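Long-range contacts in uncharacterized protein (Ruminococcus gnavus, PDB 4QAN), which is of unknown function but has a cystatin-like fold, as a divergent member of the NTF2-like superfamily, and can bind a magnesium ion: residues Ala213-Glu218 and Arg239-Thr245; Phe228-Ile232 and Leu267-Leu271; Tyr263-Leu267 and Ile351-Ser355. All coordinates share one frame; numbering follows the deposited sequence.

Overall arrangement
The three contacts cluster on one side of the chain's centre and draw helices 221-234, 237-242 and 254-275 together with strand 349-353. Centres lie about 12 Å apart for interactions 1 and 2, about 11 Å for 1 and 3, and about 9 Å for 2 and 3. Along the chain, interactions 1 and 2 interleave, whereas interaction 1 closes before interaction 3 opens. Interactions 2 and 3 both use helix 254-275 and share Leu267. Phe228 joins all three, touching Phe243, Tyr263 and Leu354, and a probable backbone bond links Phe243 to Ile351. Together they set three successive helices and the preceding loop against the mixed sheet, consistent with a cystatin-like domain.

Interaction 1: residues Ala213-Glu218 and Arg239-Thr245; sequences AMPISE and RALAFAT
Ile216 carries CG1 between its backbone N and carbonyl carbon (chi1 62°) and continues extended, which sets CD1 over the centre of one face of the Phe243 ring. This CH-pi contact has CD1 3.6 Å from the Phe243 centroid and only 10° off the ring normal. The same methyl lies over one face of the Arg239 guanidinium, and Ile216 CG1 packs on Ala242 CB at 3.6 Å. Glu218, bent at chi2, places OE2 at the edge of the Phe243 ring, in its plane; a long salt bridge runs from that oxygen to Arg239 NH2 at 3.8 Å. The backbones are tied where Ile216 N donates to Ala242 O at 3.2 Å, nearly straight (166°) but from above the carbonyl plane. Thr245 N reaches the same oxygen from the opposite face, so two donors grip it. Earlier in the loop, Pro215 CB rests 3.2 Å from Thr245 O, and Ala213 CB faces Ala242 CB. Gln350 NE2 binds both Ile216 O and Thr245 O, fastening the contact to strand 349-353. In fold terms, an irregular linker leading to helix 221-234 is clasped onto helix 237-242 and the type I beta turn from Ala242 to Thr245.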
loop_
_atom_site.group_PDB
_atom_site.type_symbol
_atom_site.label_atom_id
_atom_site.label_comp_id
_atom_site.label_asym_id
_atom_site.label_seq_id
_atom_site.Cartn_x
_atom_site.Cartn_y
_atom_site.Cartn_z
ATOM N N ALA A 213 5.787 -7.795 -7.363
ATOM C CA ALA A 213 6.091 -7.622 -8.779
ATOM C C ALA A 213 7.528 -8.089 -9.030
ATOM O O ALA A 213 8.346 -8.081 -8.107
ATOM C CB ALA A 213 5.907 -6.176 -9.180
HETATM N N MSE A 214 7.794 -8.549 -10.251
HETATM C CA MSE A 214 9.141 -8.938 -10.646
HETATM C C MSE A 214 9.814 -7.765 -11.300
HETATM O O MSE A 214 9.153 -6.848 -11.758
HETATM C CB MSE A 214 9.084 -10.114 -11.607
HETATM C CG MSE A 214 8.688 -9.697 -13.016
HETATM SE SE MSE A 214 8.666 -11.295 -14.154
HETATM C CE MSE A 214 8.463 -10.314 -15.853
ATOM N N PRO A 215 11.158 -7.770 -11.354
ATOM C CA PRO A 215 11.811 -6.705 -12.109
ATOM C C PRO A 215 11.495 -6.780 -13.608
ATOM O O PRO A 215 11.491 -7.864 -14.173
ATOM C CB PRO A 215 13.300 -6.987 -11.881
ATOM C CG PRO A 215 13.334 -7.675 -10.571
ATOM C CD PRO A 215 12.142 -8.584 -10.625
ATOM N N ILE A 216 11.184 -5.643 -14.228
ATOM C CA ILE A 216 11.218 -5.530 -15.692
ATOM C C ILE A 216 11.995 -4.279 -16.061
ATOM O O ILE A 216 12.028 -3.309 -15.297
ATOM C CB ILE A 216 9.822 -5.484 -16.355
ATOM C CG1 ILE A 216 9.036 -4.263 -15.896
ATOM C CG2 ILE A 216 9.042 -6.765 -16.071
ATOM C CD1 ILE A 216 7.672 -4.157 -16.554
ATOM N N SER A 217 12.601 -4.304 -17.239
ATOM C CA SER A 217 13.474 -3.235 -17.681
ATOM C C SER A 217 13.310 -2.993 -19.180
ATOM O O SER A 217 12.650 -3.748 -19.850
ATOM C CB SER A 217 14.921 -3.619 -17.364
ATOM O OG SER A 217 15.330 -4.759 -18.103
ATOM N N GLU A 218 13.927 -1.932 -19.682
ATOM C CA GLU A 218 13.996 -1.655 -21.116
ATOM C C GLU A 218 15.440 -1.312 -21.458
ATOM O O GLU A 218 16.239 -1.017 -20.565
ATOM C CB GLU A 218 13.083 -0.481 -21.480
ATOM C CG GLU A 218 11.602 -0.706 -21.201
ATOM C CD GLU A 218 10.971 -1.835 -22.017
ATOM O OE1 GLU A 218 11.605 -2.351 -22.959
ATOM O OE2 GLU A 218 9.822 -2.214 -21.716
ATOM N N ARG A 239 2.478 -3.441 -13.723
ATOM C CA ARG A 239 3.620 -3.338 -14.602
ATOM C C ARG A 239 4.362 -2.028 -14.336
ATOM O O ARG A 239 5.603 -1.969 -14.345
ATOM C CB ARG A 239 3.131 -3.434 -16.048
ATOM C CG ARG A 239 4.207 -3.512 -17.090
ATOM C CD ARG A 239 3.613 -3.844 -18.466
ATOM N NE ARG A 239 4.477 -3.356 -19.542
ATOM C CZ ARG A 239 5.550 -3.988 -20.017
ATOM N NH1 ARG A 239 5.909 -5.185 -19.544
ATOM N NH2 ARG A 239 6.257 -3.421 -20.995
ATOM N N ALA A 240 3.604 -0.978 -14.060
ATOM C CA ALA A 240 4.204 0.279 -13.649
ATOM C C ALA A 240 5.100 0.090 -12.418
ATOM O O ALA A 240 6.203 0.663 -12.356
ATOM C CB ALA A 240 3.142 1.321 -13.383
ATOM N N LEU A 241 4.653 -0.716 -11.454
ATOM C CA LEU A 241 5.465 -0.939 -10.252
ATOM C C LEU A 241 6.685 -1.805 -10.572
ATOM O O LEU A 241 7.787 -1.507 -10.111
ATOM C CB LEU A 241 4.651 -1.596 -9.157
ATOM C CG LEU A 241 3.482 -0.768 -8.630
ATOM C CD1 LEU A 241 2.562 -1.666 -7.813
ATOM C CD2 LEU A 241 3.933 0.434 -7.818
ATOM N N ALA A 242 6.484 -2.852 -11.382
ATOM C CA ALA A 242 7.583 -3.698 -11.879
ATOM C C ALA A 242 8.794 -2.924 -12.429
ATOM O O ALA A 242 9.927 -3.376 -12.286
ATOM C CB ALA A 242 7.076 -4.655 -12.942
ATOM N N PHE A 243 8.564 -1.783 -13.070
ATOM C CA PHE A 243 9.676 -0.953 -13.624
ATOM C C PHE A 243 10.628 -0.387 -12.579
ATOM O O PHE A 243 11.756 0.002 -12.907
ATOM C CB PHE A 243 9.144 0.192 -14.505
ATOM C CG PHE A 243 8.774 -0.241 -15.903
ATOM C CD1 PHE A 243 9.736 -0.753 -16.758
ATOM C CD2 PHE A 243 7.469 -0.150 -16.354
ATOM C CE1 PHE A 243 9.401 -1.176 -18.042
ATOM C CE2 PHE A 243 7.130 -0.544 -17.637
ATOM C CZ PHE A 243 8.092 -1.068 -18.478
ATOM N N ALA A 244 10.179 -0.295 -11.333
ATOM C CA ALA A 244 11.053 0.135 -10.235
ATOM C C ALA A 244 11.367 -0.992 -9.243
ATOM O O ALA A 244 11.930 -0.750 -8.191
ATOM C CB ALA A 244 10.421 1.303 -9.512
ATOM N N THR A 245 11.016 -2.222 -9.583
ATOM C CA THR A 245 11.322 -3.358 -8.721
ATOM C C THR A 245 12.763 -3.793 -8.987
ATOM O O THR A 245 13.054 -4.392 -10.003
ATOM C CB THR A 245 10.328 -4.494 -8.976
ATOM O OG1 THR A 245 8.997 -3.988 -8.784
ATOM C CG2 THR A 245 10.589 -5.671 -8.030
#

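Interaction 2: residues Phe228-Ile232 and Leu267-Leu271; sequences FIYAI and LKTML
The Phe228 ring meets Leu267 CD1 and Met270 CE obliquely, while one of its faces takes Ile232 CD1 from its own helix, near the ring's margin. CZ of Phe228 is 3.9 Å from Leu267 CD1, and its neighbour CE2 is 3.8 Å from Met270 CE. The ring and Met270 point at one another, whereas Phe228 and Leu267 run antiparallel alongside each other. Met270, present as selenomethionine, runs extended through its first two torsions and then bends at the selenium (chi3 82°), which directs CE at helix 221-234. There the methyl settles among Phe228, Ile229 and Ile232, with Ile229 CD1 at 4.1 Å. Ile232 makes the tightest approaches: its CD1 is 3.4 Å from Met270 CE and 3.5 Å from Leu267 CD1, both a snug fit for two methyl groups and a sign of firm packing at this point. Its other branch turns to the next turn of the facing helix, where CG2 lies 3.8 Å from Leu271 CD2. No hydrogen bond crosses the contact, and the six touching residues are all buried, so the interface is purely apolar. The axes of segments 228-232 and 267-271 pass 13.0 Å apart at a crossing angle of -70°, too distant for backbones to touch; apolar side chains from both helices fill the span. Ala240 of helix 237-242 packs on both Phe228 and Leu267, and Leu89 of helix 87-108 touches Leu267 and Leu271. Lys268, on another side of its helix, forms a salt bridge with Glu93 of helix 87-108. The result is the apolar core between steeply crossed helices of a helical layer, which here packs against the sheet of a cystatin-like, NTF2-related domain.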
loop_
_atom_site.group_PDB
_atom_site.type_symbol
_atom_site.label_atom_id
_atom_site.label_comp_id
_atom_site.label_asym_id
_atom_site.label_seq_id
_atom_site.Cartn_x
_atom_site.Cartn_y
_atom_site.Cartn_z
ATOM N N PHE A 228 6.756 2.833 -18.762
ATOM C CA PHE A 228 6.157 3.159 -17.466
ATOM C C PHE A 228 4.914 4.041 -17.641
ATOM O O PHE A 228 3.834 3.711 -17.153
ATOM C CB PHE A 228 7.221 3.852 -16.610
ATOM C CG PHE A 228 6.712 4.456 -15.318
ATOM C CD1 PHE A 228 6.387 3.653 -14.237
ATOM C CD2 PHE A 228 6.641 5.833 -15.163
ATOM C CE1 PHE A 228 5.969 4.212 -13.040
ATOM C CE2 PHE A 228 6.225 6.392 -13.963
ATOM C CZ PHE A 228 5.880 5.571 -12.903
ATOM N N ILE A 229 5.052 5.131 -18.390
ATOM C CA ILE A 229 3.905 5.987 -18.711
ATOM C C ILE A 229 2.836 5.278 -19.554
ATOM O O ILE A 229 1.651 5.516 -19.375
ATOM C CB ILE A 229 4.374 7.313 -19.360
ATOM C CG1 ILE A 229 5.229 8.108 -18.348
ATOM C CG2 ILE A 229 3.203 8.138 -19.878
ATOM C CD1 ILE A 229 4.559 8.418 -17.020
ATOM N N TYR A 230 3.236 4.386 -20.445
ATOM C CA TYR A 230 2.275 3.626 -21.228
ATOM C C TYR A 230 1.450 2.715 -20.316
ATOM O O TYR A 230 0.232 2.588 -20.491
ATOM C CB TYR A 230 2.979 2.784 -22.298
ATOM C CG TYR A 230 2.043 1.899 -23.126
ATOM C CD1 TYR A 230 1.157 2.458 -24.041
ATOM C CD2 TYR A 230 2.050 0.499 -22.981
ATOM C CE1 TYR A 230 0.303 1.661 -24.795
ATOM C CE2 TYR A 230 1.200 -0.315 -23.728
ATOM C CZ TYR A 230 0.334 0.266 -24.637
ATOM O OH TYR A 230 -0.502 -0.518 -25.387
ATOM N N ALA A 231 2.112 2.069 -19.364
ATOM C CA ALA A 231 1.411 1.271 -18.349
ATOM C C ALA A 231 0.332 2.076 -17.591
ATOM O O ALA A 231 -0.801 1.609 -17.379
ATOM C CB ALA A 231 2.414 0.687 -17.367
ATOM N N ILE A 232 0.694 3.287 -17.193
ATOM C CA ILE A 232 -0.233 4.206 -16.525
ATOM C C ILE A 232 -1.429 4.537 -17.427
ATOM O O ILE A 232 -2.589 4.454 -16.991
ATOM C CB ILE A 232 0.518 5.473 -16.046
ATOM C CG1 ILE A 232 1.399 5.086 -14.837
ATOM C CG2 ILE A 232 -0.456 6.584 -15.663
ATOM C CD1 ILE A 232 2.391 6.128 -14.363
ATOM N N LEU A 267 4.160 6.795 -6.830
ATOM C CA LEU A 267 3.417 6.757 -8.080
ATOM C C LEU A 267 2.062 7.445 -7.890
ATOM O O LEU A 267 1.741 8.418 -8.595
ATOM C CB LEU A 267 3.269 5.307 -8.559
ATOM C CG LEU A 267 2.384 4.978 -9.770
ATOM C CD1 LEU A 267 2.538 5.994 -10.883
ATOM C CD2 LEU A 267 2.674 3.577 -10.300
ATOM N N LYS A 268 1.302 6.979 -6.905
ATOM C CA LYS A 268 0.062 7.645 -6.481
ATOM C C LYS A 268 0.227 9.148 -6.348
ATOM O O LYS A 268 -0.607 9.942 -6.800
ATOM C CB LYS A 268 -0.396 7.098 -5.133
ATOM C CG LYS A 268 -1.703 7.712 -4.640
ATOM C CD LYS A 268 -2.039 7.333 -3.214
ATOM C CE LYS A 268 -1.065 7.941 -2.228
ATOM N NZ LYS A 268 -1.251 7.335 -0.882
ATOM N N THR A 269 1.332 9.533 -5.735
ATOM C CA THR A 269 1.591 10.907 -5.466
ATOM C C THR A 269 1.750 11.676 -6.780
ATOM O O THR A 269 1.252 12.795 -6.920
ATOM C CB THR A 269 2.807 11.024 -4.535
ATOM O OG1 THR A 269 2.475 10.408 -3.281
ATOM C CG2 THR A 269 3.193 12.475 -4.311
HETATM N N MSE A 270 2.414 11.048 -7.743
HETATM C CA MSE A 270 2.612 11.625 -9.064
HETATM C C MSE A 270 1.272 11.787 -9.754
HETATM O O MSE A 270 0.968 12.853 -10.269
HETATM C CB MSE A 270 3.584 10.762 -9.875
HETATM C CG MSE A 270 3.747 11.382 -11.261
HETATM SE SE MSE A 270 4.962 10.402 -12.442
HETATM C CE MSE A 270 3.692 9.025 -13.054
ATOM N N LEU A 271 0.452 10.745 -9.761
ATOM C CA LEU A 271 -0.869 10.839 -10.371
ATOM C C LEU A 271 -1.711 11.940 -9.710
ATOM O O LEU A 271 -2.423 12.681 -10.407
ATOM C CB LEU A 271 -1.610 9.499 -10.297
ATOM C CG LEU A 271 -0.889 8.285 -10.881
ATOM C CD1 LEU A 271 -1.709 7.041 -10.635
ATOM C CD2 LEU A 271 -0.591 8.452 -12.364
#

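Interaction 3: residues Tyr263-Leu267 and Ile351-Ser355; sequences YAKEL and IQSLS
Tyr263 reaches Ile351 and Leu354 with the far end of its ring. From CB the side chain leaves with CG opposite the backbone N (chi1 -171°), which carries the ring toward the strand. CE1 then meets Leu354 CG at 3.8 Å and Ile351 CG2 at 4.0 Å, both obliquely to the ring; CZ also faces Leu354. At the tip, OH presses on Leu354 CD2 at 3.2 Å and Ile351 CG2 at 3.3 Å, a buried hydroxyl with no polar partner in the model. Replacing Tyr263 by an alanine removes ring and hydroxyl, and would probably leave Ile351 and Leu354 without their neighbour and open a gap between helix and strand. One turn on, Glu266 OE1 accepts the Leu354 N-H at 3.2 Å, almost straight (175°) and nearly along the C-O axis. Glu266 OE2 accepts a hydrogen bond from a water at 2.7 Å, which also donates to Gln352 O, a water-mediated tie to the strand itself. Leu354 CD1 packs against Leu267 CA. Gln352 and Ser353 both face Thr341, forming a classic beta bulge; Tyr263 and Glu266 hold helix 254-275 beside it, a helix-on-sheet packing within the cystatin-like fold.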
loop_
_atom_site.group_PDB
_atom_site.type_symbol
_atom_site.label_atom_id
_atom_site.label_comp_id
_atom_site.label_asym_id
_atom_site.label_seq_id
_atom_site.Cartn_x
_atom_site.Cartn_y
_atom_site.Cartn_z
ATOM N N TYR A 263 6.984 2.652 -3.382
ATOM C CA TYR A 263 6.995 3.138 -4.760
ATOM C C TYR A 263 5.556 3.406 -5.213
ATOM O O TYR A 263 5.298 4.392 -5.895
ATOM C CB TYR A 263 7.727 2.191 -5.711
ATOM C CG TYR A 263 7.919 2.791 -7.090
ATOM C CD1 TYR A 263 8.891 3.767 -7.317
ATOM C CD2 TYR A 263 7.118 2.396 -8.167
ATOM C CE1 TYR A 263 9.064 4.331 -8.570
ATOM C CE2 TYR A 263 7.287 2.945 -9.429
ATOM C CZ TYR A 263 8.261 3.917 -9.624
ATOM O OH TYR A 263 8.456 4.465 -10.872
ATOM N N ALA A 264 4.634 2.538 -4.801
ATOM C CA ALA A 264 3.224 2.741 -5.051
ATOM C C ALA A 264 2.756 4.109 -4.533
ATOM O O ALA A 264 1.973 4.810 -5.195
ATOM C CB ALA A 264 2.404 1.636 -4.418
ATOM N N LYS A 265 3.211 4.449 -3.338
ATOM C CA LYS A 265 2.918 5.737 -2.766
ATOM C C LYS A 265 3.452 6.881 -3.611
ATOM O O LYS A 265 2.739 7.877 -3.783
ATOM C CB LYS A 265 3.478 5.846 -1.355
ATOM C CG LYS A 265 2.921 7.055 -0.641
ATOM C CD LYS A 265 3.372 7.155 0.791
ATOM C CE LYS A 265 2.729 8.386 1.408
ATOM N NZ LYS A 265 3.215 8.597 2.779
ATOM N N GLU A 266 4.692 6.753 -4.104
ATOM C CA GLU A 266 5.322 7.790 -4.965
ATOM C C GLU A 266 4.578 7.931 -6.286
ATOM O O GLU A 266 4.435 9.040 -6.823
ATOM C CB GLU A 266 6.773 7.440 -5.365
ATOM C CG GLU A 266 7.870 7.496 -4.311
ATOM C CD GLU A 266 9.241 6.997 -4.854
ATOM O OE1 GLU A 266 9.825 7.554 -5.854
ATOM O OE2 GLU A 266 9.762 6.025 -4.252
ATOM N N LEU A 267 4.160 6.795 -6.830
ATOM C CA LEU A 267 3.417 6.757 -8.080
ATOM C C LEU A 267 2.062 7.445 -7.890
ATOM O O LEU A 267 1.741 8.418 -8.595
ATOM C CB LEU A 267 3.269 5.307 -8.559
ATOM C CG LEU A 267 2.384 4.978 -9.770
ATOM C CD1 LEU A 267 2.538 5.994 -10.883
ATOM C CD2 LEU A 267 2.674 3.577 -10.300
ATOM N N ILE A 351 13.540 2.203 -13.255
ATOM C CA ILE A 351 13.307 3.430 -12.514
ATOM C C ILE A 351 13.790 3.215 -11.086
ATOM O O ILE A 351 13.367 2.279 -10.437
ATOM C CB ILE A 351 11.841 3.849 -12.538
ATOM C CG1 ILE A 351 11.406 4.199 -13.965
ATOM C CG2 ILE A 351 11.601 5.046 -11.618
ATOM C CD1 ILE A 351 9.890 4.356 -14.139
ATOM N N GLN A 352 14.704 4.060 -10.615
ATOM C CA GLN A 352 15.103 4.027 -9.193
ATOM C C GLN A 352 14.157 4.865 -8.339
ATOM O O GLN A 352 13.681 4.399 -7.311
ATOM C CB GLN A 352 16.533 4.490 -9.013
ATOM C CG GLN A 352 17.005 4.513 -7.566
ATOM C CD GLN A 352 18.495 4.763 -7.465
ATOM O OE1 GLN A 352 18.922 5.810 -7.006
ATOM N NE2 GLN A 352 19.293 3.803 -7.909
ATOM N N SER A 353 13.820 6.061 -8.807
ATOM C CA SER A 353 12.827 6.903 -8.135
ATOM C C SER A 353 12.164 7.896 -9.080
ATOM O O SER A 353 12.655 8.173 -10.168
ATOM C CB SER A 353 13.454 7.661 -6.946
ATOM O OG SER A 353 14.262 8.718 -7.415
ATOM N N LEU A 354 11.031 8.415 -8.639
ATOM C CA LEU A 354 10.299 9.427 -9.356
ATOM C C LEU A 354 10.756 10.819 -8.894
ATOM O O LEU A 354 9.946 11.726 -8.708
ATOM C CB LEU A 354 8.788 9.213 -9.159
ATOM C CG LEU A 354 8.276 7.855 -9.661
ATOM C CD1 LEU A 354 6.786 7.634 -9.382
ATOM C CD2 LEU A 354 8.582 7.657 -11.141
ATOM N N SER A 355 12.072 10.982 -8.743
ATOM C CA SER A 355 12.665 12.255 -8.359
ATOM C C SER A 355 13.843 12.569 -9.260
ATOM O O SER A 355 14.407 11.698 -9.911
ATOM C CB SER A 355 13.165 12.191 -6.917
ATOM O OG SER A 355 14.271 11.310 -6.821
HETATM O O HOH W 1 11.780 4.504 -5.222
#